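Long-range contacts in D-aminopeptidase (Bacillus subtilis, PDB 1HI9), which removes N-terminal residues from peptides containing D-amino acids, using two zinc ions per subunit inside a chambered homodecamer: residues I34-A39 with N64-E69; Y41-A46 with K70-A75. All coordinates share one frame; numbering follows the deposited sequence.

Interaction 1. Residues I34-A39 with N64-E69; sequences IMTEEA and NNLMVE
T36 meets the backbone of M67, and M35 meets the side chain of L66. T36 OG1 accepts a hydrogen bond from M67 N at 2.9 Å, nearly straight at 173°. The T36 hydroxyl stands anti to its carbonyl carbon and beside its own backbone N (chi1 -62°). From there it also bonds R32 O, one turn back along the helix, and sits against L66 CA and M67 CG. The T36 methyl, CG2, takes the other branch and lies 3.9 Å from M67 O.

M35 reaches across with an extended chain. It crosses the L66 side chain at about a right angle. Its CG lies 3.6 Å from L66 CD2, and its CE lies near both CG and CD2 of that leucine. Its sulfur, SD, is 3.8 Å from N65 CB, where the two side chains cross obliquely. L66 CD2 also packs 3.8 Å from T36 CA, with A39 CB a looser neighbour.

The contact joins helix 28-48 to the loop that follows strand 53-58, close to the two-zinc site. Against residues 34-39, N65 offers its CB. Its amide is held by Y28 at the start of the same helix, by D58 and by the backbone of the zinc ligand H60. Farther along the loop, E69 forms a salt bridge with R30 of a neighbouring subunit.

One buried threonine hydroxyl thus accepts from the loop N-H of M67 and bonds the helix carbonyl of R32, so the N-H of M67 has a partner beside the apolar packing of M35 and L66.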
loop_
_atom_site.group_PDB
_atom_site.type_symbol
_atom_site.label_atom_id
_atom_site.label_comp_id
_atom_site.label_asym_id
_atom_site.label_seq_id
_atom_site.Cartn_x
_atom_site.Cartn_y
_atom_site.Cartn_z
ATOM N N ILE A 34 -11.745 21.817 18.825
ATOM C CA ILE A 34 -11.490 23.207 19.188
ATOM C C ILE A 34 -12.433 24.134 18.411
ATOM O O ILE A 34 -12.976 25.092 18.964
ATOM C CB ILE A 34 -10.018 23.565 18.897
ATOM C CG1 ILE A 34 -9.117 22.685 19.766
ATOM C CG2 ILE A 34 -9.761 25.054 19.158
ATOM C CD1 ILE A 34 -7.656 22.690 19.367
ATOM N N MET A 35 -12.633 23.830 17.131
ATOM C CA MET A 35 -13.513 24.613 16.269
ATOM C C MET A 35 -14.945 24.647 16.798
ATOM O O MET A 35 -15.579 25.696 16.836
ATOM C CB MET A 35 -13.523 24.028 14.857
ATOM C CG MET A 35 -14.490 24.718 13.901
ATOM S SD MET A 35 -14.567 23.877 12.321
ATOM C CE MET A 35 -15.400 25.052 11.307
ATOM N N THR A 36 -15.456 23.482 17.183
ATOM C CA THR A 36 -16.807 23.394 17.704
ATOM C C THR A 36 -16.923 24.196 18.995
ATOM O O THR A 36 -17.879 24.946 19.189
ATOM C CB THR A 36 -17.199 21.934 17.959
ATOM O OG1 THR A 36 -17.166 21.220 16.720
ATOM C CG2 THR A 36 -18.605 21.845 18.551
ATOM N N GLU A 37 -15.936 24.062 19.870
ATOM C CA GLU A 37 -15.972 24.793 21.123
ATOM C C GLU A 37 -15.852 26.292 20.916
ATOM O O GLU A 37 -16.503 27.064 21.620
ATOM C CB GLU A 37 -14.885 24.274 22.056
ATOM C CG GLU A 37 -15.170 22.844 22.479
ATOM C CD GLU A 37 -14.168 22.306 23.461
ATOM O OE1 GLU A 37 -12.952 22.356 23.162
ATOM O OE2 GLU A 37 -14.601 21.827 24.529
ATOM N N GLU A 38 -15.039 26.701 19.943
ATOM C CA GLU A 38 -14.867 28.116 19.642
ATOM C C GLU A 38 -16.211 28.710 19.243
ATOM O O GLU A 38 -16.578 29.786 19.696
ATOM C CB GLU A 38 -13.858 28.315 18.503
ATOM C CG GLU A 38 -13.712 29.772 18.068
ATOM C CD GLU A 38 -12.263 30.159 17.770
ATOM O OE1 GLU A 38 -11.377 29.865 18.596
ATOM O OE2 GLU A 38 -12.004 30.776 16.719
ATOM N N ALA A 39 -16.940 27.990 18.401
ATOM C CA ALA A 39 -18.245 28.443 17.958
ATOM C C ALA A 39 -19.223 28.528 19.134
ATOM O O ALA A 39 -20.048 29.442 19.194
ATOM C CB ALA A 39 -18.798 27.500 16.881
ATOM N N ASN A 64 -18.249 19.437 7.131
ATOM C CA ASN A 64 -18.774 18.421 8.031
ATOM C C ASN A 64 -17.805 18.326 9.217
ATOM O O ASN A 64 -17.580 17.251 9.794
ATOM C CB ASN A 64 -18.895 17.066 7.312
ATOM C CG ASN A 64 -17.595 16.627 6.652
ATOM O OD1 ASN A 64 -16.523 17.190 6.913
ATOM N ND2 ASN A 64 -17.680 15.603 5.803
ATOM N N ASN A 65 -17.257 19.486 9.577
ATOM C CA ASN A 65 -16.272 19.619 10.652
ATOM C C ASN A 65 -16.889 19.864 12.028
ATOM O O ASN A 65 -16.537 19.202 13.005
ATOM C CB ASN A 65 -15.319 20.772 10.328
ATOM C CG ASN A 65 -14.875 20.764 8.888
ATOM O OD1 ASN A 65 -14.103 19.904 8.482
ATOM N ND2 ASN A 65 -15.378 21.719 8.097
ATOM N N LEU A 66 -17.788 20.839 12.114
ATOM C CA LEU A 66 -18.439 21.121 13.385
ATOM C C LEU A 66 -19.118 19.837 13.850
ATOM O O LEU A 66 -19.789 19.165 13.066
ATOM C CB LEU A 66 -19.462 22.242 13.222
ATOM C CG LEU A 66 -18.845 23.621 12.984
ATOM C CD1 LEU A 66 -19.935 24.625 12.670
ATOM C CD2 LEU A 66 -18.051 24.043 14.207
ATOM N N MET A 67 -18.937 19.493 15.119
ATOM C CA MET A 67 -19.512 18.259 15.651
ATOM C C MET A 67 -20.915 18.482 16.181
ATOM O O MET A 67 -21.113 19.137 17.203
ATOM C CB MET A 67 -18.599 17.690 16.736
ATOM C CG MET A 67 -17.164 17.566 16.267
ATOM S SD MET A 67 -16.139 16.573 17.316
ATOM C CE MET A 67 -15.713 17.702 18.621
ATOM N N VAL A 68 -21.891 17.922 15.478
ATOM C CA VAL A 68 -23.289 18.097 15.844
ATOM C C VAL A 68 -23.612 17.645 17.270
ATOM O O VAL A 68 -24.486 18.215 17.915
ATOM C CB VAL A 68 -24.208 17.377 14.829
ATOM C CG1 VAL A 68 -24.033 15.871 14.943
ATOM C CG2 VAL A 68 -25.651 17.785 15.063
ATOM N N GLU A 69 -22.893 16.642 17.765
ATOM C CA GLU A 69 -23.133 16.145 19.112
ATOM C C GLU A 69 -22.516 17.006 20.218
ATOM O O GLU A 69 -22.772 16.780 21.404
ATOM C CB GLU A 69 -22.640 14.693 19.249
ATOM C CG GLU A 69 -21.169 14.473 18.909
ATOM C CD GLU A 69 -20.928 14.178 17.435
ATOM O OE1 GLU A 69 -20.782 12.980 17.075
ATOM O OE2 GLU A 69 -20.888 15.141 16.634
#

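Interaction 2. Residues Y41-A46 with K70-A75; sequences YCIAEA and KLHPEA
I43 of helix 28-48 packs against L71, H72 and A75 of the loop, and the contact can be followed outward along its side chain. I43 CB lies 4.1 Å from H72 CB. The branch methyl, CG2, comes closer, 3.6 Å from H72 CB, and it also touches H72 CG. The two side chains slide past each other in opposite directions. CG2 approaches the imidazole obliquely. CG2 also lies 3.9 Å from A75 CB. The longer branch ends in CD1, which meets L71 CD1 at 3.9 Å. There the I43 and L71 side chains cross at about a right angle. CD1 also reaches A75 CB.

Helix 28-48 is the connection of a beta-alpha-beta crossover between the neighbouring parallel strands 2-7 and 53-58. It packs on the parallel part of the mixed sheet, and I43 and A75 both touch V56 of strand 53-58. The loop turns just ahead of strand 76-80, through a type I beta turn from H72 to A75.

The CB of H72 points toward the helix, and CG stands anti to the backbone N (chi1 -165°). CD2 lies 4.1 Å from A44 CA. H72 ND1 accepts a bond from E74 N at 3.1 Å, the donor lying in the ring plane at its edge. The ring also meets F47 with the planes at about 45°. An alanine at H72 would probably leave E74 N without its acceptor and open a gap beside I43 CG2 and A44. Within the turn, E74 forms a salt bridge with K189 of a neighbouring subunit.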
loop_
_atom_site.group_PDB
_atom_site.type_symbol
_atom_site.label_atom_id
_atom_site.label_comp_id
_atom_site.label_asym_id
_atom_site.label_seq_id
_atom_site.Cartn_x
_atom_site.Cartn_y
_atom_site.Cartn_z
ATOM N N TYR A 41 -18.658 29.359 22.157
ATOM C CA TYR A 41 -18.474 30.586 22.923
ATOM C C TYR A 41 -19.333 31.705 22.335
ATOM O O TYR A 41 -20.039 32.406 23.062
ATOM C CB TYR A 41 -17.007 31.012 22.941
ATOM C CG TYR A 41 -16.148 30.203 23.875
ATOM C CD1 TYR A 41 -15.177 29.344 23.381
ATOM C CD2 TYR A 41 -16.282 30.326 25.258
ATOM C CE1 TYR A 41 -14.350 28.629 24.232
ATOM C CE2 TYR A 41 -15.460 29.611 26.124
ATOM C CZ TYR A 41 -14.489 28.765 25.602
ATOM O OH TYR A 41 -13.643 28.066 26.437
ATOM N N CYS A 42 -19.291 31.855 21.013
ATOM C CA CYS A 42 -20.074 32.895 20.352
ATOM C C CYS A 42 -21.570 32.634 20.424
ATOM O O CYS A 42 -22.360 33.550 20.664
ATOM C CB CYS A 42 -19.645 33.037 18.892
ATOM S SG CYS A 42 -17.918 33.559 18.702
ATOM N N ILE A 43 -21.962 31.389 20.209
ATOM C CA ILE A 43 -23.365 31.025 20.272
ATOM C C ILE A 43 -23.928 31.319 21.667
ATOM O O ILE A 43 -24.983 31.934 21.795
ATOM C CB ILE A 43 -23.556 29.531 19.952
ATOM C CG1 ILE A 43 -23.069 29.245 18.528
ATOM C CG2 ILE A 43 -25.026 29.146 20.078
ATOM C CD1 ILE A 43 -22.965 27.759 18.194
ATOM N N ALA A 44 -23.214 30.879 22.700
ATOM C CA ALA A 44 -23.634 31.089 24.076
ATOM C C ALA A 44 -23.824 32.564 24.350
ATOM O O ALA A 44 -24.831 32.972 24.922
ATOM C CB ALA A 44 -22.607 30.519 25.031
ATOM N N GLU A 45 -22.861 33.376 23.936
ATOM C CA GLU A 45 -22.963 34.805 24.168
ATOM C C GLU A 45 -24.027 35.440 23.290
ATOM O O GLU A 45 -24.599 36.466 23.646
ATOM C CB GLU A 45 -21.614 35.486 23.937
ATOM C CG GLU A 45 -21.604 36.946 24.347
ATOM C CD GLU A 45 -22.267 37.163 25.700
ATOM O OE1 GLU A 45 -21.967 36.393 26.643
ATOM O OE2 GLU A 45 -23.079 38.105 25.820
ATOM N N ALA A 46 -24.300 34.832 22.144
ATOM C CA ALA A 46 -25.319 35.368 21.244
ATOM C C ALA A 46 -26.673 35.306 21.933
ATOM O O ALA A 46 -27.406 36.294 21.972
ATOM C CB ALA A 46 -25.359 34.568 19.945
ATOM N N LYS A 70 -21.708 17.994 19.844
ATOM C CA LYS A 70 -21.085 18.865 20.839
ATOM C C LYS A 70 -21.401 20.342 20.658
ATOM O O LYS A 70 -21.036 21.160 21.497
ATOM C CB LYS A 70 -19.572 18.662 20.856
ATOM C CG LYS A 70 -19.121 17.465 21.690
ATOM C CD LYS A 70 -17.639 17.196 21.490
ATOM C CE LYS A 70 -17.107 16.189 22.497
ATOM N NZ LYS A 70 -17.069 16.747 23.887
ATOM N N LEU A 71 -22.082 20.685 19.573
ATOM C CA LEU A 71 -22.427 22.076 19.328
ATOM C C LEU A 71 -23.526 22.484 20.299
ATOM O O LEU A 71 -24.246 21.628 20.810
ATOM C CB LEU A 71 -22.913 22.260 17.888
ATOM C CG LEU A 71 -23.017 23.703 17.398
ATOM C CD1 LEU A 71 -21.616 24.266 17.193
ATOM C CD2 LEU A 71 -23.813 23.765 16.105
ATOM N N HIS A 72 -23.647 23.784 20.558
ATOM C CA HIS A 72 -24.667 24.299 21.469
ATOM C C HIS A 72 -26.005 23.739 21.006
ATOM O O HIS A 72 -26.423 23.962 19.867
ATOM C CB HIS A 72 -24.686 25.828 21.440
ATOM C CG HIS A 72 -25.443 26.452 22.573
ATOM N ND1 HIS A 72 -26.793 26.251 22.771
ATOM C CD2 HIS A 72 -25.036 27.281 23.568
ATOM C CE1 HIS A 72 -27.185 26.930 23.837
ATOM N NE2 HIS A 72 -26.139 27.563 24.339
ATOM N N PRO A 73 -26.698 23.006 21.892
ATOM C CA PRO A 73 -27.994 22.381 21.617
ATOM C C PRO A 73 -29.099 23.309 21.121
ATOM O O PRO A 73 -29.981 22.879 20.381
ATOM C CB PRO A 73 -28.339 21.710 22.943
ATOM C CG PRO A 73 -27.699 22.621 23.947
ATOM C CD PRO A 73 -26.359 22.897 23.322
ATOM N N GLU A 74 -29.052 24.575 21.517
ATOM C CA GLU A 74 -30.066 25.526 21.089
ATOM C C GLU A 74 -29.758 26.190 19.751
ATOM O O GLU A 74 -30.477 27.091 19.304
ATOM C CB GLU A 74 -30.285 26.597 22.160
ATOM C CG GLU A 74 -31.145 26.102 23.312
ATOM C CD GLU A 74 -32.419 25.428 22.809
ATOM O OE1 GLU A 74 -33.191 26.089 22.069
ATOM O OE2 GLU A 74 -32.634 24.238 23.145
ATOM N N ALA A 75 -28.689 25.751 19.103
ATOM C CA ALA A 75 -28.329 26.324 17.818
ATOM C C ALA A 75 -28.720 25.370 16.707
ATOM O O ALA A 75 -28.847 24.171 16.930
ATOM C CB ALA A 75 -26.831 26.611 17.769
#

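Both contacts hold the same two elements, helix 28-48 and the long loop between strands 53-58 and 76-80. They follow one another along both, and T36 CG2 of interaction 1 packs on the backbone of K70 and L71. Their centres are about 10 Å apart. All touching residues of interaction 1 are buried, and it lies near the zinc site; its chemistry mixes apolar packing with a hydrogen bond. Interaction 2 lies farther out and away from the annotated sites. It combines buried residues with partly exposed H72 and exposed A44. Residues 41-46 and 70-75 meet by packing alone, while N40, between the helix segments, bonds the K70 backbone. In each, the loop also touches a second subunit.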